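Periplasmic protein TorT (PDB 3O1I) probably binds trimethylamine N-oxide in the periplasm and passes the signal to the sensor kinase TorS. Local coordinates at residues V226-R234 against L285-S295. Sequence-based numbering, arbitrary orientation.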
# COMPACT_ATOMS: atom_id res chain seq x y z
N VAL D 226 -23.95 0.48 -22.99
CA VAL D 226 -24.05 -0.74 -23.79
C VAL D 226 -24.62 -1.85 -22.91
O VAL D 226 -24.83 -2.98 -23.36
CB VAL D 226 -22.69 -1.15 -24.36
CG1 VAL D 226 -22.84 -2.35 -25.29
CG2 VAL D 226 -22.10 0.00 -25.13
N TYR D 227 -24.88 -1.51 -21.64
CA TYR D 227 -25.49 -2.42 -20.67
C TYR D 227 -25.87 -1.62 -19.43
O TYR D 227 -25.56 -0.43 -19.35
CB TYR D 227 -24.56 -3.61 -20.32
CG TYR D 227 -23.29 -3.31 -19.54
CD1 TYR D 227 -23.29 -3.30 -18.15
CD2 TYR D 227 -22.08 -3.05 -20.21
CE1 TYR D 227 -22.13 -3.05 -17.43
CE2 TYR D 227 -20.91 -2.80 -19.50
CZ TYR D 227 -20.94 -2.79 -18.11
OH TYR D 227 -19.81 -2.46 -17.38
N LEU D 228 -26.54 -2.24 -18.47
CA LEU D 228 -26.99 -1.49 -17.29
C LEU D 228 -26.25 -1.81 -16.00
O LEU D 228 -25.68 -2.88 -15.85
CB LEU D 228 -28.49 -1.74 -17.06
CG LEU D 228 -29.08 -1.01 -15.85
CD1 LEU D 228 -29.30 0.46 -16.19
CD2 LEU D 228 -30.37 -1.65 -15.44
N SER D 229 -26.29 -0.85 -15.08
CA SER D 229 -25.65 -0.97 -13.78
C SER D 229 -26.34 -0.00 -12.84
O SER D 229 -26.99 0.93 -13.28
CB SER D 229 -24.15 -0.64 -13.88
OG SER D 229 -23.91 0.69 -14.29
N HIS D 230 -26.20 -0.20 -11.54
CA HIS D 230 -26.86 0.68 -10.59
C HIS D 230 -26.50 2.14 -10.80
O HIS D 230 -27.21 3.04 -10.35
CB HIS D 230 -26.50 0.30 -9.15
CG HIS D 230 -26.92 -1.09 -8.77
ND1 HIS D 230 -27.70 -1.36 -7.67
CD2 HIS D 230 -26.65 -2.29 -9.34
CE1 HIS D 230 -27.89 -2.66 -7.57
NE2 HIS D 230 -27.26 -3.25 -8.57
N GLY D 231 -25.40 2.39 -11.50
CA GLY D 231 -24.99 3.76 -11.73
C GLY D 231 -25.64 4.31 -12.98
O GLY D 231 -26.18 5.42 -12.98
N VAL D 232 -25.57 3.52 -14.05
CA VAL D 232 -26.18 3.90 -15.33
C VAL D 232 -27.69 4.03 -15.15
O VAL D 232 -28.34 4.80 -15.84
CB VAL D 232 -25.86 2.87 -16.43
CG1 VAL D 232 -26.62 3.20 -17.70
CG2 VAL D 232 -24.36 2.87 -16.71
N TYR D 233 -28.25 3.28 -14.20
CA TYR D 233 -29.68 3.35 -13.91
C TYR D 233 -29.99 4.70 -13.29
O TYR D 233 -30.81 5.45 -13.83
CB TYR D 233 -30.10 2.24 -12.95
CG TYR D 233 -31.52 2.40 -12.43
CD1 TYR D 233 -32.63 2.16 -13.25
CD2 TYR D 233 -31.74 2.83 -11.12
CE1 TYR D 233 -33.94 2.34 -12.77
CE2 TYR D 233 -33.03 3.01 -10.63
CZ TYR D 233 -34.12 2.76 -11.45
OH TYR D 233 -35.39 2.95 -10.93
N ARG D 234 -29.34 5.04 -12.17
CA ARG D 234 -29.57 6.32 -11.51
C ARG D 234 -29.45 7.48 -12.52
O ARG D 234 -30.08 8.53 -12.37
CB ARG D 234 -28.58 6.56 -10.38
CG ARG D 234 -29.07 7.58 -9.39
CD ARG D 234 -27.95 8.22 -8.62
NE ARG D 234 -27.54 9.52 -9.17
CZ ARG D 234 -26.83 9.70 -10.28
NH1 ARG D 234 -26.43 8.66 -11.03
NH2 ARG D 234 -26.50 10.92 -10.65
N LEU D 285 -38.64 3.46 -17.67
CA LEU D 285 -38.16 2.59 -16.59
C LEU D 285 -39.21 1.75 -15.90
O LEU D 285 -39.51 1.97 -14.72
CB LEU D 285 -37.42 3.44 -15.54
CG LEU D 285 -36.25 4.29 -16.07
CD1 LEU D 285 -35.57 4.97 -14.92
CD2 LEU D 285 -35.27 3.42 -16.85
N HIS D 286 -39.75 0.77 -16.62
CA HIS D 286 -40.78 -0.13 -16.08
C HIS D 286 -40.24 -0.91 -14.88
O HIS D 286 -39.30 -1.69 -15.01
CB HIS D 286 -41.24 -1.12 -17.16
CG HIS D 286 -41.80 -0.48 -18.39
ND1 HIS D 286 -42.82 0.45 -18.35
CD2 HIS D 286 -41.50 -0.64 -19.70
CE1 HIS D 286 -43.12 0.83 -19.58
NE2 HIS D 286 -42.34 0.18 -20.42
N ASP D 287 -40.85 -0.71 -13.71
CA ASP D 287 -40.42 -1.41 -12.50
C ASP D 287 -40.23 -2.92 -12.66
O ASP D 287 -39.17 -3.45 -12.36
CB ASP D 287 -41.38 -1.13 -11.34
CG ASP D 287 -41.35 0.32 -10.90
OD1 ASP D 287 -40.54 1.09 -11.47
OD2 ASP D 287 -42.13 0.70 -9.99
N ASP D 288 -41.26 -3.61 -13.15
CA ASP D 288 -41.17 -5.05 -13.31
C ASP D 288 -39.88 -5.53 -13.97
O ASP D 288 -39.35 -6.59 -13.62
CB ASP D 288 -42.38 -5.58 -14.10
CG ASP D 288 -42.36 -5.16 -15.56
OD1 ASP D 288 -42.58 -3.97 -15.85
OD2 ASP D 288 -42.13 -6.04 -16.42
N THR D 289 -39.36 -4.75 -14.92
CA THR D 289 -38.14 -5.12 -15.61
C THR D 289 -36.85 -4.77 -14.88
O THR D 289 -35.85 -5.48 -15.00
CB THR D 289 -38.11 -4.53 -17.04
OG1 THR D 289 -38.41 -3.13 -16.98
CG2 THR D 289 -39.13 -5.24 -17.93
N ILE D 290 -36.84 -3.68 -14.12
CA ILE D 290 -35.62 -3.33 -13.41
C ILE D 290 -35.45 -4.24 -12.21
O ILE D 290 -34.39 -4.28 -11.61
CB ILE D 290 -35.63 -1.88 -12.90
CG1 ILE D 290 -36.67 -1.72 -11.79
CG2 ILE D 290 -35.87 -0.93 -14.07
CD1 ILE D 290 -36.45 -0.47 -10.95
N GLU D 291 -36.50 -4.97 -11.86
CA GLU D 291 -36.43 -5.88 -10.72
C GLU D 291 -35.66 -7.13 -11.11
O GLU D 291 -34.98 -7.72 -10.29
CB GLU D 291 -37.82 -6.28 -10.26
CG GLU D 291 -37.82 -7.39 -9.23
CD GLU D 291 -39.21 -7.91 -8.93
OE1 GLU D 291 -39.90 -8.34 -9.88
OE2 GLU D 291 -39.61 -7.87 -7.75
N GLU D 292 -35.79 -7.53 -12.37
CA GLU D 292 -35.10 -8.71 -12.86
C GLU D 292 -33.78 -8.24 -13.46
O GLU D 292 -33.16 -8.93 -14.26
CB GLU D 292 -35.92 -9.40 -13.95
CG GLU D 292 -37.37 -9.61 -13.58
CD GLU D 292 -38.13 -10.34 -14.67
OE1 GLU D 292 -38.15 -9.83 -15.81
OE2 GLU D 292 -38.69 -11.42 -14.37
N SER D 293 -33.38 -7.03 -13.06
CA SER D 293 -32.15 -6.43 -13.55
C SER D 293 -31.16 -6.05 -12.45
O SER D 293 -30.11 -6.66 -12.33
CB SER D 293 -32.46 -5.21 -14.41
OG SER D 293 -32.59 -5.57 -15.77
N LEU D 294 -31.50 -5.04 -11.66
CA LEU D 294 -30.58 -4.59 -10.62
C LEU D 294 -31.04 -4.85 -9.20
O LEU D 294 -32.13 -4.46 -8.81
CB LEU D 294 -30.30 -3.09 -10.78
CG LEU D 294 -29.78 -2.68 -12.16
CD1 LEU D 294 -29.59 -1.18 -12.23
CD2 LEU D 294 -28.49 -3.41 -12.46
N SER D 295 -30.17 -5.50 -8.44
CA SER D 295 -30.42 -5.84 -7.04
C SER D 295 -30.92 -4.66 -6.20
O SER D 295 -30.69 -3.51 -6.52
CB SER D 295 -29.12 -6.38 -6.44
OG SER D 295 -28.00 -5.69 -6.97
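One face of the H230 imidazole carries L294, whose CB lies 4.0 Å from the ring centroid in a CH-pi contact set toward the rim, while S295 OG stands at the ring's edge, in its plane, 3.0 Å from NE2. The Y233 ring takes L294 CD1, L285 CD1 and I290 CG2 obliquely, with L285 CD1 3.8 Å from its CE1. The segments belong to a type I periplasmic binding protein of the LacI-like family. The short helix 230-236, following strand 222-225, meets helix 287-291 and the chain running on to S295, which rests on helix 18-32. H230, Y233 and R234 also pack on a chain of another protein, and R234 NH2 salt-bridges an acidic side chain of a second such chain.

L294 is the hub, its branched end suiting a place between aliphatic and aromatic partners. With CG anti to the carbonyl carbon (chi1 -54°), CD1 reaches Y233 CB at 3.5 Å and packs against L228 CD2, whereas CD2 leans on the imidazole. Tyrosine suits its place because it spans from CB on L294 to I290 and, being partly exposed, can keep a polar hydroxyl at its outer end, OH lying 3.6 Å from I290 CD1. S22 OG accepts a hydrogen bond from S295 N, and S293 OG bonds to T246 OG1. S229 OG, at the N-cap of helix 230-236, accepts from V232 N at 3.3 Å (N-H...O angle 168°).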